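Local coordinates for glideosome-associated protein 50 (Plasmodium falciparum 3D7, PDB 3TGH) that forms part of the glideosome complex in the inner membrane complex, serving parasite gliding motility and host cell invasion, and has a purple acid phosphatase fold, at residues M72-T78 / T116-I122; S204-R208 / K259-N264; N283-K289 / Y300-I306. All coordinates share one frame; numbering follows the deposited sequence.

Contacts 1 and 3 lie in the same mixed beta-sheet, and each takes in one of its outermost strands. Contact 1 pairs parallel strands at one edge, contact 3 antiparallel strands at the other. Their centres are about 25 Å apart. Both are partly buried and held by regular backbone hydrogen bonds, but contact 1 adds aromatic and proline packing, whereas contact 3 has a histidine-threonine-water cluster on its inner face. Contact 2 is a surface contact between two loops, near the metal-binding end of the molecule. It lacks regular strand pairing, and side-chain groups of one loop bond mainly to backbone atoms of the other.

Contact 1 (M72-T78 / T116-I122); sequences MYMPFFT and TNYPKWI
Phe76 is bonded through both its backbone N and O to the strand of Lys120 and Ile122, as in regular parallel beta pairing. Phe76 N donates to Lys120 O at 2.8 Å, and Ile122 N donates to Phe76 O at 2.9 Å. Lys120 N to Met74 O starts the series. Thr78 N to Ile122 O ends it with the straightest bond, 172° at the hydrogen. Beyond the strands, one water accepts from Met72 N and donates to Asn117 O.

Phe76 and Trp121 share one face of the sheet. Their rings are nearly parallel, at 18°, but slid apart so that they barely overlap. Thr78 OG1 is anti to the backbone N (chi1 -168°), which leaves methyl CG2 between that N and the carbonyl carbon, over the Trp121 six-membered ring, 4.0 Å from the centroid, in a CH-pi contact. Thr78 OG1 bonds to Asn44. On the other face, Ile122 CD1 meets Pro75 CB at 3.6 Å, while its CG2 meets Phe77 CD1.

Strand 120-122 is outermost in a mixed sheet of the metallophosphoesterase fold, and strand 37-40 flanks strand 75-78 on its other side. Tyr61 of helix 56-62 packs edge-to-face with Phe76 and Trp121. Met72 leans on helix 17-32.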
loop_
_atom_site.group_PDB
_atom_site.type_symbol
_atom_site.label_atom_id
_atom_site.label_comp_id
_atom_site.label_asym_id
_atom_site.label_seq_id
_atom_site.Cartn_x
_atom_site.Cartn_y
_atom_site.Cartn_z
ATOM N N MET A 72 -18.135 6.168 1.021
ATOM C CA MET A 72 -16.948 5.447 0.539
ATOM C C MET A 72 -16.336 6.072 -0.723
ATOM O O MET A 72 -15.415 5.501 -1.325
ATOM C CB MET A 72 -17.290 3.971 0.296
ATOM C CG MET A 72 -17.504 3.168 1.578
ATOM S SD MET A 72 -15.971 2.928 2.495
ATOM C CE MET A 72 -15.215 1.623 1.509
ATOM N N TYR A 73 -16.814 7.251 -1.119
ATOM C CA TYR A 73 -16.249 7.900 -2.295
ATOM C C TYR A 73 -14.995 8.673 -1.906
ATOM O O TYR A 73 -15.064 9.822 -1.453
ATOM C CB TYR A 73 -17.262 8.802 -3.004
ATOM C CG TYR A 73 -16.719 9.369 -4.295
ATOM C CD1 TYR A 73 -16.299 8.525 -5.319
ATOM C CD2 TYR A 73 -16.615 10.745 -4.493
ATOM C CE1 TYR A 73 -15.793 9.029 -6.507
ATOM C CE2 TYR A 73 -16.108 11.260 -5.685
ATOM C CZ TYR A 73 -15.696 10.390 -6.684
ATOM O OH TYR A 73 -15.192 10.866 -7.869
ATOM N N MET A 74 -13.855 8.007 -2.074
ATOM C CA MET A 74 -12.543 8.550 -1.755
ATOM C C MET A 74 -11.508 7.793 -2.592
ATOM O O MET A 74 -11.828 6.750 -3.165
ATOM C CB MET A 74 -12.253 8.353 -0.265
ATOM C CG MET A 74 -12.217 6.889 0.180
ATOM S SD MET A 74 -12.021 6.717 1.964
ATOM C CE MET A 74 -13.612 7.346 2.524
ATOM N N PRO A 75 -10.271 8.306 -2.673
ATOM C CA PRO A 75 -9.246 7.609 -3.447
ATOM C C PRO A 75 -8.942 6.223 -2.908
ATOM O O PRO A 75 -8.944 6.028 -1.698
ATOM C CB PRO A 75 -8.015 8.510 -3.293
ATOM C CG PRO A 75 -8.577 9.849 -3.012
ATOM C CD PRO A 75 -9.774 9.591 -2.158
ATOM N N PHE A 76 -8.710 5.290 -3.829
ATOM C CA PHE A 76 -8.287 3.921 -3.549
ATOM C C PHE A 76 -6.979 3.728 -4.325
ATOM O O PHE A 76 -6.996 3.376 -5.520
ATOM C CB PHE A 76 -9.377 2.958 -4.025
ATOM C CG PHE A 76 -9.143 1.517 -3.649
ATOM C CD1 PHE A 76 -9.629 1.010 -2.452
ATOM C CD2 PHE A 76 -8.507 0.657 -4.524
ATOM C CE1 PHE A 76 -9.438 -0.325 -2.116
ATOM C CE2 PHE A 76 -8.307 -0.684 -4.187
ATOM C CZ PHE A 76 -8.770 -1.164 -2.981
ATOM N N PHE A 77 -5.857 4.023 -3.664
ATOM C CA PHE A 77 -4.534 3.995 -4.283
ATOM C C PHE A 77 -4.066 2.557 -4.223
ATOM O O PHE A 77 -3.828 2.024 -3.130
ATOM C CB PHE A 77 -3.521 4.853 -3.521
ATOM C CG PHE A 77 -3.822 6.329 -3.529
ATOM C CD1 PHE A 77 -3.573 7.092 -4.657
ATOM C CD2 PHE A 77 -4.303 6.956 -2.392
ATOM C CE1 PHE A 77 -3.843 8.457 -4.658
ATOM C CE2 PHE A 77 -4.575 8.315 -2.390
ATOM C CZ PHE A 77 -4.343 9.063 -3.522
ATOM N N THR A 78 -3.938 1.925 -5.378
ATOM C CA THR A 78 -3.591 0.521 -5.395
ATOM C C THR A 78 -2.355 0.210 -6.228
ATOM O O THR A 78 -1.835 1.054 -6.951
ATOM C CB THR A 78 -4.796 -0.338 -5.824
ATOM O OG1 THR A 78 -4.488 -1.713 -5.552
ATOM C CG2 THR A 78 -5.116 -0.159 -7.294
ATOM N N THR A 116 -19.156 8.111 -7.619
ATOM C CA THR A 116 -19.659 6.754 -7.489
ATOM C C THR A 116 -19.938 6.443 -6.018
ATOM O O THR A 116 -19.501 7.180 -5.129
ATOM C CB THR A 116 -18.640 5.742 -8.047
ATOM O OG1 THR A 116 -17.344 6.002 -7.484
ATOM C CG2 THR A 116 -18.559 5.849 -9.571
ATOM N N ASN A 117 -20.664 5.352 -5.773
ATOM C CA ASN A 117 -20.910 4.860 -4.412
ATOM C C ASN A 117 -19.705 4.114 -3.831
ATOM O O ASN A 117 -19.639 3.878 -2.629
ATOM C CB ASN A 117 -22.129 3.931 -4.387
ATOM C CG ASN A 117 -23.420 4.641 -4.775
ATOM O OD1 ASN A 117 -23.593 5.832 -4.514
ATOM N ND2 ASN A 117 -24.335 3.905 -5.399
ATOM N N TYR A 118 -18.756 3.751 -4.689
ATOM C CA TYR A 118 -17.572 2.991 -4.279
ATOM C C TYR A 118 -16.307 3.845 -4.447
ATOM O O TYR A 118 -16.352 4.897 -5.095
ATOM C CB TYR A 118 -17.483 1.699 -5.093
ATOM C CG TYR A 118 -17.685 1.892 -6.580
ATOM C CD1 TYR A 118 -18.911 1.611 -7.178
ATOM C CD2 TYR A 118 -16.656 2.364 -7.386
ATOM C CE1 TYR A 118 -19.101 1.786 -8.537
ATOM C CE2 TYR A 118 -16.834 2.542 -8.748
ATOM C CZ TYR A 118 -18.061 2.251 -9.317
ATOM O OH TYR A 118 -18.245 2.429 -10.663
ATOM N N PRO A 119 -15.175 3.412 -3.859
ATOM C CA PRO A 119 -13.986 4.265 -3.932
ATOM C C PRO A 119 -13.442 4.437 -5.352
ATOM O O PRO A 119 -13.638 3.570 -6.202
ATOM C CB PRO A 119 -12.965 3.526 -3.051
ATOM C CG PRO A 119 -13.778 2.663 -2.148
ATOM C CD PRO A 119 -14.984 2.279 -2.933
ATOM N N LYS A 120 -12.756 5.547 -5.592
ATOM C CA LYS A 120 -12.192 5.841 -6.909
ATOM C C LYS A 120 -10.869 5.076 -7.098
ATOM O O LYS A 120 -9.900 5.318 -6.398
ATOM C CB LYS A 120 -11.973 7.348 -7.080
ATOM C CG LYS A 120 -11.567 7.760 -8.503
ATOM C CD LYS A 120 -11.280 9.246 -8.620
ATOM C CE LYS A 120 -10.982 9.634 -10.071
ATOM N NZ LYS A 120 -10.690 11.090 -10.237
ATOM N N TRP A 121 -10.857 4.166 -8.064
ATOM C CA TRP A 121 -9.701 3.329 -8.372
ATOM C C TRP A 121 -8.583 4.181 -8.973
ATOM O O TRP A 121 -8.768 4.787 -10.024
ATOM C CB TRP A 121 -10.161 2.254 -9.353
ATOM C CG TRP A 121 -9.175 1.202 -9.716
ATOM C CD1 TRP A 121 -8.279 1.244 -10.742
ATOM C CD2 TRP A 121 -9.026 -0.080 -9.106
ATOM N NE1 TRP A 121 -7.563 0.076 -10.795
ATOM C CE2 TRP A 121 -8.004 -0.756 -9.806
ATOM C CE3 TRP A 121 -9.650 -0.722 -8.034
ATOM C CZ2 TRP A 121 -7.595 -2.043 -9.466
ATOM C CZ3 TRP A 121 -9.241 -2.009 -7.706
ATOM C CH2 TRP A 121 -8.221 -2.647 -8.416
ATOM N N ILE A 122 -7.442 4.238 -8.286
ATOM C CA ILE A 122 -6.299 5.034 -8.718
ATOM C C ILE A 122 -5.078 4.131 -8.871
ATOM O O ILE A 122 -4.639 3.492 -7.912
ATOM C CB ILE A 122 -5.991 6.167 -7.730
ATOM C CG1 ILE A 122 -7.197 7.106 -7.621
ATOM C CG2 ILE A 122 -4.746 6.949 -8.169
ATOM C CD1 ILE A 122 -6.969 8.287 -6.718
HETATM O O HOH W 1 -20.107 5.968 -1.138
#

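Contact 2 (S204-R208 / K259-N264); sequences SGYSR and KSGMKN
Arg208 meets the 259-264 loop through a side chain that leaves beside its own backbone N (chi1 -74°) and bends at chi2, -80°. This brings the guanidinium back over the start of its own loop, with one face above the carbonyl carbon of Ser204, and carries its nitrogens to the Met262 carbonyl. Ser204 also has its hydroxyl beside the backbone N, where it meets Asn264 N.

Arg208 NH1 donates to Met262 O at 2.6 Å. The bond lies nearly along the C=O axis, with the oxygen a little out of the guanidinium plane. NH2 adds a weak bond to the same oxygen at 3.0 Å. It makes a second weak bond to Ser260 OG at 3.4 Å. The guanidinium thus reaches both Met262 and, more weakly, Ser260, the residues flanking Gly261.

Asn264 N donates to Ser204 OG at 2.8 Å, with an angle of 171° at the hydrogen. Ser204 OG is also bonded to Glu238, so this buried hydroxyl joins the loop to strand 237-242. Ser260 CB packs 3.2 Å from Ser204 O.

Gly205 to Arg208 form a type I beta turn, closed by Arg208 N to Gly205 O. Tyr206, within this turn, lies about 6 Å by its side chain from a bound cobalt ion. Loop 204-208 precedes helix 211-216, and loop 259-264 precedes strand 267-271, whose Phe270 touches Ser204 and Lys263.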
loop_
_atom_site.group_PDB
_atom_site.type_symbol
_atom_site.label_atom_id
_atom_site.label_comp_id
_atom_site.label_asym_id
_atom_site.label_seq_id
_atom_site.Cartn_x
_atom_site.Cartn_y
_atom_site.Cartn_z
ATOM N N SER A 204 6.640 -13.148 9.015
ATOM C CA SER A 204 6.507 -14.432 9.702
ATOM C C SER A 204 5.481 -15.328 8.993
ATOM O O SER A 204 5.287 -16.482 9.387
ATOM C CB SER A 204 6.098 -14.221 11.166
ATOM O OG SER A 204 7.003 -13.366 11.844
ATOM N N GLY A 205 4.840 -14.798 7.951
ATOM C CA GLY A 205 3.847 -15.530 7.165
ATOM C C GLY A 205 4.464 -16.467 6.140
ATOM O O GLY A 205 5.675 -16.703 6.148
ATOM N N TYR A 206 3.629 -16.972 5.235
ATOM C CA TYR A 206 4.005 -18.088 4.348
ATOM C C TYR A 206 5.265 -17.849 3.511
ATOM O O TYR A 206 6.139 -18.716 3.435
ATOM C CB TYR A 206 2.836 -18.461 3.433
ATOM C CG TYR A 206 3.102 -19.682 2.584
ATOM C CD1 TYR A 206 3.172 -20.949 3.157
ATOM C CD2 TYR A 206 3.293 -19.574 1.209
ATOM C CE1 TYR A 206 3.420 -22.080 2.383
ATOM C CE2 TYR A 206 3.545 -20.700 0.425
ATOM C CZ TYR A 206 3.604 -21.944 1.018
ATOM O OH TYR A 206 3.850 -23.057 0.249
ATOM N N SER A 207 5.370 -16.675 2.898
ATOM C CA SER A 207 6.514 -16.367 2.036
ATOM C C SER A 207 7.827 -16.269 2.811
ATOM O O SER A 207 8.891 -16.453 2.239
ATOM C CB SER A 207 6.281 -15.052 1.274
ATOM O OG SER A 207 6.502 -13.924 2.110
ATOM N N ARG A 208 7.739 -15.953 4.102
ATOM C CA ARG A 208 8.899 -15.687 4.956
ATOM C C ARG A 208 9.719 -14.459 4.537
ATOM O O ARG A 208 10.874 -14.306 4.941
ATOM C CB ARG A 208 9.792 -16.939 5.086
ATOM C CG ARG A 208 9.183 -17.993 5.983
ATOM C CD ARG A 208 9.414 -17.630 7.441
ATOM N NE ARG A 208 8.375 -18.142 8.327
ATOM C CZ ARG A 208 8.310 -17.882 9.632
ATOM N NH1 ARG A 208 9.227 -17.112 10.217
ATOM N NH2 ARG A 208 7.321 -18.393 10.358
ATOM N N LYS A 259 -0.933 -19.348 11.566
ATOM C CA LYS A 259 0.178 -18.682 12.270
ATOM C C LYS A 259 1.583 -18.940 11.695
ATOM O O LYS A 259 2.523 -18.196 12.005
ATOM C CB LYS A 259 0.138 -18.994 13.777
ATOM C CG LYS A 259 -0.422 -17.857 14.643
ATOM C CD LYS A 259 -1.880 -17.505 14.320
ATOM C CE LYS A 259 -2.333 -16.291 15.123
ATOM N NZ LYS A 259 -3.647 -15.749 14.680
ATOM N N SER A 260 1.717 -19.976 10.861
ATOM C CA SER A 260 3.004 -20.359 10.261
ATOM C C SER A 260 3.962 -20.897 11.326
ATOM O O SER A 260 3.544 -21.200 12.447
ATOM C CB SER A 260 3.638 -19.179 9.509
ATOM O OG SER A 260 4.692 -19.612 8.669
ATOM N N GLY A 261 5.242 -21.024 10.970
ATOM C CA GLY A 261 6.265 -21.527 11.889
ATOM C C GLY A 261 6.689 -20.520 12.949
ATOM O O GLY A 261 5.850 -19.847 13.552
ATOM N N MET A 262 7.997 -20.412 13.171
ATOM C CA MET A 262 8.544 -19.559 14.230
ATOM C C MET A 262 8.511 -18.079 13.826
ATOM O O MET A 262 8.941 -17.723 12.733
ATOM C CB MET A 262 9.979 -19.987 14.564
ATOM C CG MET A 262 10.100 -21.438 15.043
ATOM S SD MET A 262 11.802 -21.987 15.305
ATOM C CE MET A 262 11.554 -23.719 15.695
ATOM N N LYS A 263 8.011 -17.227 14.718
ATOM C CA LYS A 263 7.871 -15.796 14.433
ATOM C C LYS A 263 9.226 -15.138 14.190
ATOM O O LYS A 263 10.236 -15.540 14.772
ATOM C CB LYS A 263 7.183 -15.067 15.599
ATOM C CG LYS A 263 5.795 -15.583 15.976
ATOM C CD LYS A 263 4.756 -15.297 14.903
ATOM C CE LYS A 263 3.397 -15.865 15.286
ATOM N NZ LYS A 263 2.885 -15.289 16.563
ATOM N N ASN A 264 9.238 -14.122 13.331
ATOM C CA ASN A 264 10.404 -13.254 13.174
ATOM C C ASN A 264 10.785 -12.676 14.538
ATOM O O ASN A 264 9.913 -12.311 15.325
ATOM C CB ASN A 264 10.098 -12.130 12.169
ATOM C CG ASN A 264 11.326 -11.307 11.807
ATOM O OD1 ASN A 264 11.751 -10.442 12.568
ATOM N ND2 ASN A 264 11.893 -11.569 10.631
#

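Contact 3 (N283-K289 / Y300-I306); sequences NNGIVTK and YTHKLNI
Strands 285-289 and 300-305 pair antiparallel, as parts of a beta hairpin at one edge of a mixed sheet. Ile286 with Leu304 and Thr288 with His302 are the hydrogen-bonded pairs. Ile286 N to Leu304 O and Leu304 N to Ile286 O measure 2.9 Å and 2.8 Å. Thr288 N to His302 O is nearly straight, with 173° at the hydrogen. Past the strand end, Ile306 N bonds to Asn284 O from above the carbonyl plane. Gly285 has phi 148°, a value that suits a residue without a CB this close to Leu304 O; its CA lies 3.3 Å from that oxygen in a CA-H...O contact.

In the metallophosphoesterase fold two mixed sheets pack face to face, and this hairpin contributes to one of them. Ile286, Thr288, His302 and Leu304 point toward the other sheet. Ile286 and Leu304 both touch Leu228 there. A water in the plane of the His302 ring bonds to ND1 at 2.9 Å and to Thr288 OG1 at 2.7 Å, with a weak bond to Ile286 O. His302 NE2 has Glu241 as partner, and Thr288 OG1 has His279. The imidazole is thus held at both nitrogens.

The reverse face carries Val287, Lys289, Thr301 and Lys303. Val287 CG1, anti to the backbone N (chi1 176°), meets Thr301 CG2 at 3.6 Å, while Val287 CG2 lies alongside Lys303 CG. Lys289 forms salt bridges to Glu33 and Glu280.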
loop_
_atom_site.group_PDB
_atom_site.type_symbol
_atom_site.label_atom_id
_atom_site.label_comp_id
_atom_site.label_asym_id
_atom_site.label_seq_id
_atom_site.Cartn_x
_atom_site.Cartn_y
_atom_site.Cartn_z
ATOM N N ASN A 283 1.225 15.118 14.644
ATOM C CA ASN A 283 2.447 15.805 15.059
ATOM C C ASN A 283 3.408 14.895 15.825
ATOM O O ASN A 283 4.617 15.111 15.802
ATOM C CB ASN A 283 2.132 17.079 15.875
ATOM C CG ASN A 283 1.255 16.814 17.092
ATOM O OD1 ASN A 283 0.720 15.720 17.271
ATOM N ND2 ASN A 283 1.100 17.831 17.933
ATOM N N ASN A 284 2.868 13.868 16.476
ATOM C CA ASN A 284 3.658 12.957 17.301
ATOM C C ASN A 284 4.194 11.722 16.573
ATOM O O ASN A 284 5.163 11.110 17.025
ATOM C CB ASN A 284 2.829 12.530 18.511
ATOM C CG ASN A 284 2.529 13.695 19.440
ATOM O OD1 ASN A 284 1.378 13.932 19.811
ATOM N ND2 ASN A 284 3.566 14.442 19.804
ATOM N N GLY A 285 3.572 11.355 15.457
ATOM C CA GLY A 285 4.027 10.207 14.678
ATOM C C GLY A 285 2.906 9.479 13.970
ATOM O O GLY A 285 1.931 10.098 13.540
ATOM N N ILE A 286 3.053 8.159 13.860
ATOM C CA ILE A 286 2.090 7.311 13.172
ATOM C C ILE A 286 1.527 6.272 14.130
ATOM O O ILE A 286 2.281 5.524 14.757
ATOM C CB ILE A 286 2.718 6.561 11.989
ATOM C CG1 ILE A 286 3.479 7.532 11.086
ATOM C CG2 ILE A 286 1.616 5.824 11.204
ATOM C CD1 ILE A 286 4.120 6.879 9.886
ATOM N N VAL A 287 0.204 6.247 14.246
ATOM C CA VAL A 287 -0.491 5.218 15.008
ATOM C C VAL A 287 -1.193 4.312 14.006
ATOM O O VAL A 287 -1.963 4.788 13.169
ATOM C CB VAL A 287 -1.525 5.825 15.980
ATOM C CG1 VAL A 287 -2.294 4.726 16.697
ATOM C CG2 VAL A 287 -0.841 6.737 16.992
ATOM N N THR A 288 -0.906 3.015 14.081
ATOM C CA THR A 288 -1.536 2.027 13.228
ATOM C C THR A 288 -2.405 1.113 14.084
ATOM O O THR A 288 -1.936 0.567 15.084
ATOM C CB THR A 288 -0.481 1.188 12.484
ATOM O OG1 THR A 288 0.266 2.036 11.602
ATOM C CG2 THR A 288 -1.141 0.067 11.679
ATOM N N LYS A 289 -3.671 0.972 13.700
ATOM C CA LYS A 289 -4.600 0.078 14.380
ATOM C C LYS A 289 -4.942 -1.108 13.484
ATOM O O LYS A 289 -5.399 -0.944 12.339
ATOM C CB LYS A 289 -5.876 0.823 14.774
ATOM C CG LYS A 289 -5.673 1.874 15.854
ATOM C CD LYS A 289 -6.956 2.648 16.108
ATOM C CE LYS A 289 -6.711 3.909 16.929
ATOM N NZ LYS A 289 -7.954 4.735 17.066
ATOM N N TYR A 300 -4.531 -4.807 17.885
ATOM C CA TYR A 300 -3.194 -4.290 18.158
ATOM C C TYR A 300 -3.069 -2.841 17.715
ATOM O O TYR A 300 -3.572 -2.469 16.655
ATOM C CB TYR A 300 -2.117 -5.127 17.459
ATOM C CG TYR A 300 -0.714 -4.811 17.948
ATOM C CD1 TYR A 300 -0.275 -5.253 19.195
ATOM C CD2 TYR A 300 0.164 -4.062 17.173
ATOM C CE1 TYR A 300 1.003 -4.954 19.655
ATOM C CE2 TYR A 300 1.443 -3.763 17.623
ATOM C CZ TYR A 300 1.856 -4.209 18.857
ATOM O OH TYR A 300 3.121 -3.902 19.293
ATOM N N THR A 301 -2.385 -2.040 18.529
ATOM C CA THR A 301 -2.091 -0.657 18.186
ATOM C C THR A 301 -0.583 -0.442 18.220
ATOM O O THR A 301 0.054 -0.638 19.259
ATOM C CB THR A 301 -2.782 0.314 19.147
ATOM O OG1 THR A 301 -4.191 0.055 19.137
ATOM C CG2 THR A 301 -2.531 1.756 18.729
ATOM N N HIS A 302 -0.022 -0.078 17.071
ATOM C CA HIS A 302 1.407 0.184 16.947
ATOM C C HIS A 302 1.632 1.686 16.830
ATOM O O HIS A 302 0.949 2.362 16.065
ATOM C CB HIS A 302 1.982 -0.520 15.719
ATOM C CG HIS A 302 3.443 -0.268 15.521
ATOM N ND1 HIS A 302 3.923 0.633 14.595
ATOM C CD2 HIS A 302 4.527 -0.765 16.161
ATOM C CE1 HIS A 302 5.243 0.662 14.660
ATOM N NE2 HIS A 302 5.633 -0.178 15.600
ATOM N N LYS A 303 2.597 2.200 17.582
ATOM C CA LYS A 303 2.920 3.622 17.559
ATOM C C LYS A 303 4.379 3.816 17.168
ATOM O O LYS A 303 5.283 3.218 17.768
ATOM C CB LYS A 303 2.638 4.264 18.919
ATOM C CG LYS A 303 1.166 4.190 19.329
ATOM C CD LYS A 303 0.906 4.782 20.707
ATOM C CE LYS A 303 -0.585 4.751 21.034
ATOM N NZ LYS A 303 -0.866 5.110 22.451
ATOM N N LEU A 304 4.594 4.642 16.149
ATOM C CA LEU A 304 5.924 4.989 15.682
ATOM C C LEU A 304 6.118 6.499 15.861
ATOM O O LEU A 304 5.299 7.289 15.392
ATOM C CB LEU A 304 6.074 4.583 14.210
ATOM C CG LEU A 304 7.498 4.516 13.653
ATOM C CD1 LEU A 304 8.238 3.316 14.226
ATOM C CD2 LEU A 304 7.488 4.451 12.140
ATOM N N ASN A 305 7.190 6.894 16.543
ATOM C CA ASN A 305 7.481 8.310 16.765
ATOM C C ASN A 305 7.909 8.995 15.472
ATOM O O ASN A 305 8.592 8.392 14.641
ATOM C CB ASN A 305 8.583 8.481 17.818
ATOM C CG ASN A 305 8.185 7.942 19.182
ATOM O OD1 ASN A 305 7.007 7.945 19.547
ATOM N ND2 ASN A 305 9.170 7.483 19.946
ATOM N N ILE A 306 7.506 10.254 15.304
ATOM C CA ILE A 306 7.962 11.055 14.167
ATOM C C ILE A 306 9.481 11.224 14.247
ATOM O O ILE A 306 10.041 11.383 15.335
ATOM C CB ILE A 306 7.260 12.438 14.120
ATOM C CG1 ILE A 306 7.496 13.123 12.768
ATOM C CG2 ILE A 306 7.727 13.337 15.271
ATOM C CD1 ILE A 306 6.644 14.371 12.562
HETATM O O HOH W 2 2.436 2.628 13.065
#